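Local coordinates for protein monovalent Na+/H+ antiporter subunit A (Dietzia sp. DQ12-45-1b, PDB 7D3U) that probably takes part, as subunit A of the multi-chain Mrp complex, in exchanging sodium ions for protons across the cell membrane, at residues I206-F211 and L249-F253; W263-I268 and V304-V309. All blocks are in the same frame, centred on the assembly; numbering follows the deposited sequence.

Contact 1 of 2, residues I206-F211 and L249-F253; sequences IAMAAF and LLLRF
Segment 206-211 lies within helix 196-213, with backbone bonds Ala210 N to Ile206 O (2.9 Å) and Phe211 N to Ala207 O (2.8 Å), and 249-252 is helical, on helix 243-252, with Phe253 N bonded to Leu249 O at 3.1 Å. The nearest CA atoms are those of Ala210 and Leu249, 6.6 Å apart. Ile206 lies against Phe253 while Ala210 lies against Leu249, so the two segments run broadly antiparallel. Ile206 (m, t) sets its CD1 over one face of the Phe253 ring in a CH-pi contact, 3.5 Å from the centroid and 14° off the normal. Helix 243-252 follows helix 231-240 after a two-residue break, consistent with the discontinuous transmembrane helix of Mrp and complex I antiporter-like subunits; this contact packs the second half of that helix against helix 196-213. Leu250 (m, t) reaches across, its CD2 3.6 Å from Ala210 CB and 4.0 Å from Ile206 CG2. Leu249 (t, p) places CD2 4.1 Å from Ile206 CG2 and 4.3 Å from Ala209 CB. Phe211 CE1 approaches Leu250 CD1 to 4.4 Å.

Contact 2 of 2, residues W263-I268 and V304-V309; sequences WNLLLI and VATIGV. With LMT (dodecyl-beta-D-maltoside), chain V.
An antiparallel transmembrane hairpin, made of helices 261-284 and 288-308 with a three-residue connection, is joined here near its open end, far along both helices from the turn. The short axes of 263-268 and 304-308 approach to 7.8 Å, with 162° between their N-to-C directions and a signed crossing angle of -162°. Two CA pairs fix the register: Ile268 with Ala305 at 4.3 Å and Leu267 with Gly308 at 4.8 Å. Helical backbone bonds hold each side, Ile268 N to Asn264 O at 2.9 Å and Gly308 N to Val304 O at 2.9 Å.

Gly308 makes the close approach possible: an ideal CB there would point toward the other helix and fall 2.4 Å from Leu267 CB, a clash. Leu267 CD2 lies 3.4 Å from Gly308 CA and 3.9 Å from Ile307 CG2. Ile268 (m, t) runs along the opposing backbone, with CG1 3.7 Å from Gly308 C and 3.8 Å from Ala305 O; its CD1 meets Val309 CG2 at 4.4 Å. Trp263 (t) adds NE1 at 4.3 Å from Gly308 CA.

The dodecyl chain of a bound maltoside detergent passes along helix 261-284, C10 lying 3.7 Å from Ile268 CG2 and C6 4.0 Å from Asn264 CB, which is consistent with this flank facing the lipid. With the small residues Ala305 and Gly308 on one side and carbons of the branched side chains of Leu267 and Ile268 pressed on the main chain, the contacts described are largely close apolar packing, consistent with association by shape fit.

In the fold
Following the chain from the N terminus, helix 196-213 comes first, and contact 1 closes a loop of 37 residues, 18 of them helical, when 249-253 packs back on it. Helix 261-284 then follows, and contact 2 closes a second loop of 35 residues, 32 helical. The loops are in series, neither nested nor crossed, yet their centres lie about 10 Å apart and their residues interlock: Leu250 CD2 meets Trp263 CH2 at 3.5 Å, Leu250 CD1 meets Val304 CG1 at 3.5 Å, and Phe211 CZ lies 3.3 Å from Leu266 O. Helices 196-213, 243-252, 261-284 and 288-308 of the antiporter-type membrane domain thereby pack together.

Contact 1 of 2, residues I206-F211 and L249-F253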
ATOM      1  N   ILE B 206      30.915 -15.985 -15.611  1.00 72.15           N
ATOM      2  CA  ILE B 206      30.514 -16.884 -16.686  1.00 72.15           C
ATOM      3  C   ILE B 206      30.793 -18.337 -16.325  1.00 72.15           C
ATOM      4  O   ILE B 206      30.016 -19.229 -16.687  1.00 72.15           O
ATOM      5  CB  ILE B 206      31.203 -16.468 -17.994  1.00 72.15           C
ATOM      6  CG1 ILE B 206      30.410 -15.342 -18.647  1.00 72.15           C
ATOM      7  CG2 ILE B 206      31.330 -17.640 -18.945  1.00 72.15           C
ATOM      8  CD1 ILE B 206      31.177 -14.600 -19.687  1.00 72.15           C
ATOM      9  N   ALA B 207      31.878 -18.608 -15.596  1.00 74.20           N
ATOM     10  CA  ALA B 207      32.109 -19.961 -15.109  1.00 74.20           C
ATOM     11  C   ALA B 207      30.988 -20.401 -14.180  1.00 74.20           C
ATOM     12  O   ALA B 207      30.524 -21.544 -14.254  1.00 74.20           O
ATOM     13  CB  ALA B 207      33.460 -20.043 -14.403  1.00 74.20           C
ATOM     14  N   MET B 208      30.522 -19.502 -13.309  1.00 75.66           N
ATOM     15  CA  MET B 208      29.382 -19.842 -12.465  1.00 75.66           C
ATOM     16  C   MET B 208      28.103 -19.981 -13.281  1.00 75.66           C
ATOM     17  O   MET B 208      27.225 -20.773 -12.921  1.00 75.66           O
ATOM     18  CB  MET B 208      29.205 -18.794 -11.370  1.00 75.66           C
ATOM     19  CG  MET B 208      30.333 -18.767 -10.357  1.00 75.66           C
ATOM     20  SD  MET B 208      30.832 -20.419  -9.841  1.00 75.66           S
ATOM     21  CE  MET B 208      32.139 -20.027  -8.683  1.00 75.66           C
ATOM     22  N   ALA B 209      27.980 -19.229 -14.375  1.00 73.40           N
ATOM     23  CA  ALA B 209      26.789 -19.330 -15.209  1.00 73.40           C
ATOM     24  C   ALA B 209      26.769 -20.619 -16.016  1.00 73.40           C
ATOM     25  O   ALA B 209      25.696 -21.079 -16.417  1.00 73.40           O
ATOM     26  CB  ALA B 209      26.699 -18.125 -16.144  1.00 73.40           C
ATOM     27  N   ALA B 210      27.933 -21.209 -16.270  1.00 72.81           N
ATOM     28  CA  ALA B 210      28.012 -22.445 -17.032  1.00 72.81           C
ATOM     29  C   ALA B 210      28.238 -23.671 -16.162  1.00 72.81           C
ATOM     30  O   ALA B 210      28.065 -24.793 -16.647  1.00 72.81           O
ATOM     31  CB  ALA B 210      29.125 -22.354 -18.078  1.00 72.81           C
ATOM     32  N   PHE B 211      28.623 -23.489 -14.900  1.00 74.72           N
ATOM     33  CA  PHE B 211      28.691 -24.612 -13.978  1.00 74.72           C
ATOM     34  C   PHE B 211      27.315 -25.037 -13.496  1.00 74.72           C
ATOM     35  O   PHE B 211      27.170 -26.142 -12.966  1.00 74.72           O
ATOM     36  CB  PHE B 211      29.565 -24.265 -12.773  1.00 74.72           C
ATOM     37  CG  PHE B 211      31.031 -24.197 -13.082  1.00 74.72           C
ATOM     38  CD1 PHE B 211      31.510 -24.525 -14.336  1.00 74.72           C
ATOM     39  CD2 PHE B 211      31.931 -23.797 -12.114  1.00 74.72           C
ATOM     40  CE1 PHE B 211      32.854 -24.461 -14.615  1.00 74.72           C
ATOM     41  CE2 PHE B 211      33.275 -23.729 -12.390  1.00 74.72           C
ATOM     42  CZ  PHE B 211      33.737 -24.063 -13.640  1.00 74.72           C
ATOM     43  N   LEU B 249      28.684 -22.093 -23.921  1.00 72.03           N
ATOM     44  CA  LEU B 249      28.994 -20.776 -23.379  1.00 72.03           C
ATOM     45  C   LEU B 249      30.471 -20.664 -23.026  1.00 72.03           C
ATOM     46  O   LEU B 249      31.093 -19.620 -23.255  1.00 72.03           O
ATOM     47  CB  LEU B 249      28.130 -20.491 -22.154  1.00 72.03           C
ATOM     48  CG  LEU B 249      28.201 -19.053 -21.651  1.00 72.03           C
ATOM     49  CD1 LEU B 249      27.432 -18.145 -22.584  1.00 72.03           C
ATOM     50  CD2 LEU B 249      27.669 -18.951 -20.237  1.00 72.03           C
ATOM     51  N   LEU B 250      31.049 -21.727 -22.464  1.00 71.36           N
ATOM     52  CA  LEU B 250      32.477 -21.716 -22.164  1.00 71.36           C
ATOM     53  C   LEU B 250      33.318 -21.732 -23.433  1.00 71.36           C
ATOM     54  O   LEU B 250      34.435 -21.205 -23.441  1.00 71.36           O
ATOM     55  CB  LEU B 250      32.839 -22.903 -21.277  1.00 71.36           C
ATOM     56  CG  LEU B 250      32.213 -22.865 -19.887  1.00 71.36           C
ATOM     57  CD1 LEU B 250      32.797 -23.936 -19.004  1.00 71.36           C
ATOM     58  CD2 LEU B 250      32.407 -21.502 -19.262  1.00 71.36           C
ATOM     59  N   LEU B 251      32.807 -22.333 -24.507  1.00 72.90           N
ATOM     60  CA  LEU B 251      33.548 -22.367 -25.761  1.00 72.90           C
ATOM     61  C   LEU B 251      33.475 -21.032 -26.486  1.00 72.90           C
ATOM     62  O   LEU B 251      34.461 -20.595 -27.090  1.00 72.90           O
ATOM     63  CB  LEU B 251      33.009 -23.484 -26.654  1.00 72.90           C
ATOM     64  CG  LEU B 251      33.778 -24.803 -26.630  1.00 72.90           C
ATOM     65  CD1 LEU B 251      32.925 -25.922 -27.189  1.00 72.90           C
ATOM     66  CD2 LEU B 251      35.059 -24.670 -27.418  1.00 72.90           C
ATOM     67  N   ARG B 252      32.319 -20.370 -26.436  1.00 75.58           N
ATOM     68  CA  ARG B 252      32.165 -19.082 -27.100  1.00 75.58           C
ATOM     69  C   ARG B 252      33.011 -18.015 -26.424  1.00 75.58           C
ATOM     70  O   ARG B 252      33.775 -17.303 -27.084  1.00 75.58           O
ATOM     71  CB  ARG B 252      30.694 -18.671 -27.109  1.00 75.58           C
ATOM     72  CG  ARG B 252      30.434 -17.316 -27.735  1.00 75.58           C
ATOM     73  CD  ARG B 252      31.009 -17.239 -29.136  1.00 75.58           C
ATOM     74  NE  ARG B 252      30.187 -17.963 -30.099  1.00 75.58           N
ATOM     75  CZ  ARG B 252      29.308 -17.385 -30.910  1.00 75.58           C
ATOM     76  NH1 ARG B 252      29.136 -16.071 -30.874  1.00 75.58           N
ATOM     77  NH2 ARG B 252      28.599 -18.118 -31.755  1.00 75.58           N
ATOM     78  N   PHE B 253      32.891 -17.892 -25.106  1.00 74.22           N
ATOM     79  CA  PHE B 253      33.618 -16.874 -24.364  1.00 74.22           C
ATOM     80  C   PHE B 253      35.087 -17.213 -24.171  1.00 74.22           C
ATOM     81  O   PHE B 253      35.807 -16.431 -23.544  1.00 74.22           O
ATOM     82  CB  PHE B 253      32.959 -16.644 -23.004  1.00 74.22           C
ATOM     83  CG  PHE B 253      31.810 -15.689 -23.051  1.00 74.22           C
ATOM     84  CD1 PHE B 253      32.026 -14.329 -22.968  1.00 74.22           C
ATOM     85  CD2 PHE B 253      30.514 -16.150 -23.185  1.00 74.22           C
ATOM     86  CE1 PHE B 253      30.970 -13.446 -23.015  1.00 74.22           C
ATOM     87  CE2 PHE B 253      29.456 -15.271 -23.232  1.00 74.22           C
ATOM     88  CZ  PHE B 253      29.684 -13.918 -23.146  1.00 74.22           C
TER

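Contact 2 of 2, residues W263-I268 and V304-V309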
ATOM      1  N   TRP B 263      40.236 -17.702 -14.719  1.00 73.64           N
ATOM      2  CA  TRP B 263      39.406 -18.536 -15.578  1.00 73.64           C
ATOM      3  C   TRP B 263      40.008 -19.921 -15.727  1.00 73.64           C
ATOM      4  O   TRP B 263      39.319 -20.932 -15.549  1.00 73.64           O
ATOM      5  CB  TRP B 263      39.240 -17.873 -16.943  1.00 73.64           C
ATOM      6  CG  TRP B 263      38.757 -18.774 -18.037  1.00 73.64           C
ATOM      7  CD1 TRP B 263      39.502 -19.653 -18.765  1.00 73.64           C
ATOM      8  CD2 TRP B 263      37.428 -18.848 -18.560  1.00 73.64           C
ATOM      9  NE1 TRP B 263      38.716 -20.283 -19.695  1.00 73.64           N
ATOM     10  CE2 TRP B 263      37.437 -19.805 -19.590  1.00 73.64           C
ATOM     11  CE3 TRP B 263      36.228 -18.203 -18.253  1.00 73.64           C
ATOM     12  CZ2 TRP B 263      36.296 -20.133 -20.310  1.00 73.64           C
ATOM     13  CZ3 TRP B 263      35.098 -18.531 -18.968  1.00 73.64           C
ATOM     14  CH2 TRP B 263      35.139 -19.486 -19.985  1.00 73.64           C
ATOM     15  N   ASN B 264      41.294 -19.986 -16.075  1.00 76.49           N
ATOM     16  CA  ASN B 264      41.971 -21.269 -16.221  1.00 76.49           C
ATOM     17  C   ASN B 264      41.835 -22.105 -14.958  1.00 76.49           C
ATOM     18  O   ASN B 264      41.496 -23.290 -15.019  1.00 76.49           O
ATOM     19  CB  ASN B 264      43.444 -21.045 -16.561  1.00 76.49           C
ATOM     20  CG  ASN B 264      43.653 -20.676 -18.009  1.00 76.49           C
ATOM     21  OD1 ASN B 264      42.757 -20.835 -18.834  1.00 76.49           O
ATOM     22  ND2 ASN B 264      44.841 -20.183 -18.328  1.00 76.49           N
ATOM     23  N   LEU B 265      42.076 -21.495 -13.796  1.00 75.06           N
ATOM     24  CA  LEU B 265      42.014 -22.248 -12.548  1.00 75.06           C
ATOM     25  C   LEU B 265      40.591 -22.700 -12.243  1.00 75.06           C
ATOM     26  O   LEU B 265      40.344 -23.888 -12.003  1.00 75.06           O
ATOM     27  CB  LEU B 265      42.570 -21.408 -11.402  1.00 75.06           C
ATOM     28  CG  LEU B 265      42.493 -22.044 -10.017  1.00 75.06           C
ATOM     29  CD1 LEU B 265      43.857 -22.021  -9.357  1.00 75.06           C
ATOM     30  CD2 LEU B 265      41.469 -21.327  -9.156  1.00 75.06           C
ATOM     31  N   LEU B 266      39.637 -21.765 -12.247  1.00 74.38           N
ATOM     32  CA  LEU B 266      38.262 -22.093 -11.894  1.00 74.38           C
ATOM     33  C   LEU B 266      37.660 -23.106 -12.853  1.00 74.38           C
ATOM     34  O   LEU B 266      36.767 -23.866 -12.468  1.00 74.38           O
ATOM     35  CB  LEU B 266      37.418 -20.820 -11.869  1.00 74.38           C
ATOM     36  CG  LEU B 266      35.996 -20.948 -11.332  1.00 74.38           C
ATOM     37  CD1 LEU B 266      36.007 -21.635  -9.981  1.00 74.38           C
ATOM     38  CD2 LEU B 266      35.351 -19.583 -11.235  1.00 74.38           C
ATOM     39  N   LEU B 267      38.128 -23.139 -14.099  1.00 74.69           N
ATOM     40  CA  LEU B 267      37.644 -24.142 -15.034  1.00 74.69           C
ATOM     41  C   LEU B 267      38.321 -25.483 -14.799  1.00 74.69           C
ATOM     42  O   LEU B 267      37.649 -26.498 -14.605  1.00 74.69           O
ATOM     43  CB  LEU B 267      37.875 -23.675 -16.469  1.00 74.69           C
ATOM     44  CG  LEU B 267      36.837 -22.769 -17.126  1.00 74.69           C
ATOM     45  CD1 LEU B 267      36.806 -21.434 -16.418  1.00 74.69           C
ATOM     46  CD2 LEU B 267      37.109 -22.586 -18.604  1.00 74.69           C
ATOM     47  N   ILE B 268      39.657 -25.500 -14.801  1.00 77.27           N
ATOM     48  CA  ILE B 268      40.398 -26.755 -14.736  1.00 77.27           C
ATOM     49  C   ILE B 268      40.099 -27.491 -13.438  1.00 77.27           C
ATOM     50  O   ILE B 268      39.713 -28.666 -13.448  1.00 77.27           O
ATOM     51  CB  ILE B 268      41.906 -26.495 -14.897  1.00 77.27           C
ATOM     52  CG1 ILE B 268      42.243 -26.197 -16.356  1.00 77.27           C
ATOM     53  CG2 ILE B 268      42.704 -27.679 -14.401  1.00 77.27           C
ATOM     54  CD1 ILE B 268      43.702 -25.920 -16.592  1.00 77.27           C
ATOM     55  N   VAL B 304      34.766 -29.407 -19.556  1.00 76.04           N
ATOM     56  CA  VAL B 304      35.050 -28.061 -19.073  1.00 76.04           C
ATOM     57  C   VAL B 304      36.503 -27.957 -18.631  1.00 76.04           C
ATOM     58  O   VAL B 304      37.109 -26.886 -18.711  1.00 76.04           O
ATOM     59  CB  VAL B 304      34.085 -27.661 -17.943  1.00 76.04           C
ATOM     60  CG1 VAL B 304      32.687 -27.432 -18.492  1.00 76.04           C
ATOM     61  CG2 VAL B 304      34.090 -28.677 -16.844  1.00 76.04           C
ATOM     62  N   ALA B 305      37.098 -29.066 -18.190  1.00 75.83           N
ATOM     63  CA  ALA B 305      38.517 -29.042 -17.853  1.00 75.83           C
ATOM     64  C   ALA B 305      39.370 -28.832 -19.097  1.00 75.83           C
ATOM     65  O   ALA B 305      40.240 -27.948 -19.127  1.00 75.83           O
ATOM     66  CB  ALA B 305      38.910 -30.332 -17.138  1.00 75.83           C
ATOM     67  N   THR B 306      39.133 -29.627 -20.144  1.00 76.60           N
ATOM     68  CA  THR B 306      39.927 -29.442 -21.354  1.00 76.60           C
ATOM     69  C   THR B 306      39.585 -28.143 -22.066  1.00 76.60           C
ATOM     70  O   THR B 306      40.336 -27.723 -22.950  1.00 76.60           O
ATOM     71  CB  THR B 306      39.753 -30.607 -22.326  1.00 76.60           C
ATOM     72  OG1 THR B 306      40.399 -30.281 -23.561  1.00 76.60           O
ATOM     73  CG2 THR B 306      38.297 -30.845 -22.612  1.00 76.60           C
ATOM     74  N   ILE B 307      38.472 -27.501 -21.711  1.00 74.37           N
ATOM     75  CA  ILE B 307      38.222 -26.146 -22.187  1.00 74.37           C
ATOM     76  C   ILE B 307      39.058 -25.148 -21.400  1.00 74.37           C
ATOM     77  O   ILE B 307      39.698 -24.260 -21.972  1.00 74.37           O
ATOM     78  CB  ILE B 307      36.722 -25.814 -22.100  1.00 74.37           C
ATOM     79  CG1 ILE B 307      35.977 -26.409 -23.288  1.00 74.37           C
ATOM     80  CG2 ILE B 307      36.508 -24.315 -22.053  1.00 74.37           C
ATOM     81  CD1 ILE B 307      34.485 -26.317 -23.166  1.00 74.37           C
ATOM     82  N   GLY B 308      39.070 -25.287 -20.074  1.00 76.78           N
ATOM     83  CA  GLY B 308      39.877 -24.427 -19.233  1.00 76.78           C
ATOM     84  C   GLY B 308      41.360 -24.534 -19.494  1.00 76.78           C
ATOM     85  O   GLY B 308      42.114 -23.641 -19.095  1.00 76.78           O
ATOM     86  N   VAL B 309      41.804 -25.618 -20.135  1.00 79.26           N
ATOM     87  CA  VAL B 309      43.182 -25.659 -20.623  1.00 79.26           C
ATOM     88  C   VAL B 309      43.465 -24.437 -21.491  1.00 79.26           C
ATOM     89  O   VAL B 309      44.518 -23.800 -21.375  1.00 79.26           O
ATOM     90  CB  VAL B 309      43.449 -26.972 -21.380  1.00 79.26           C
ATOM     91  CG1 VAL B 309      44.702 -26.855 -22.226  1.00 79.26           C
ATOM     92  CG2 VAL B 309      43.575 -28.122 -20.402  1.00 79.26           C
TER
HETATM   93  C1  LMT V1205      50.988 -18.940 -16.582  1.00 84.32           C
HETATM   94  C2  LMT V1205      49.525 -18.895 -16.262  1.00 84.32           C
HETATM   95  C3  LMT V1205      49.135 -19.320 -14.885  1.00 84.32           C
HETATM   96  C4  LMT V1205      47.683 -19.717 -14.928  1.00 84.32           C
HETATM   97  C5  LMT V1205      47.296 -20.393 -13.657  1.00 84.32           C
HETATM   98  C6  LMT V1205      46.380 -21.546 -13.894  1.00 84.32           C
HETATM   99  C7  LMT V1205      46.420 -22.473 -12.716  1.00 84.32           C
HETATM  100  C8  LMT V1205      45.820 -23.778 -13.108  1.00 84.32           C
HETATM  101  C9  LMT V1205      46.311 -24.941 -12.309  1.00 84.32           C
HETATM  102  C10 LMT V1205      45.799 -26.188 -12.972  1.00 84.32           C
HETATM  103  C11 LMT V1205      46.273 -27.418 -12.268  1.00 84.32           C
HETATM  104  C12 LMT V1205      45.157 -28.137 -11.588  1.00 84.32           C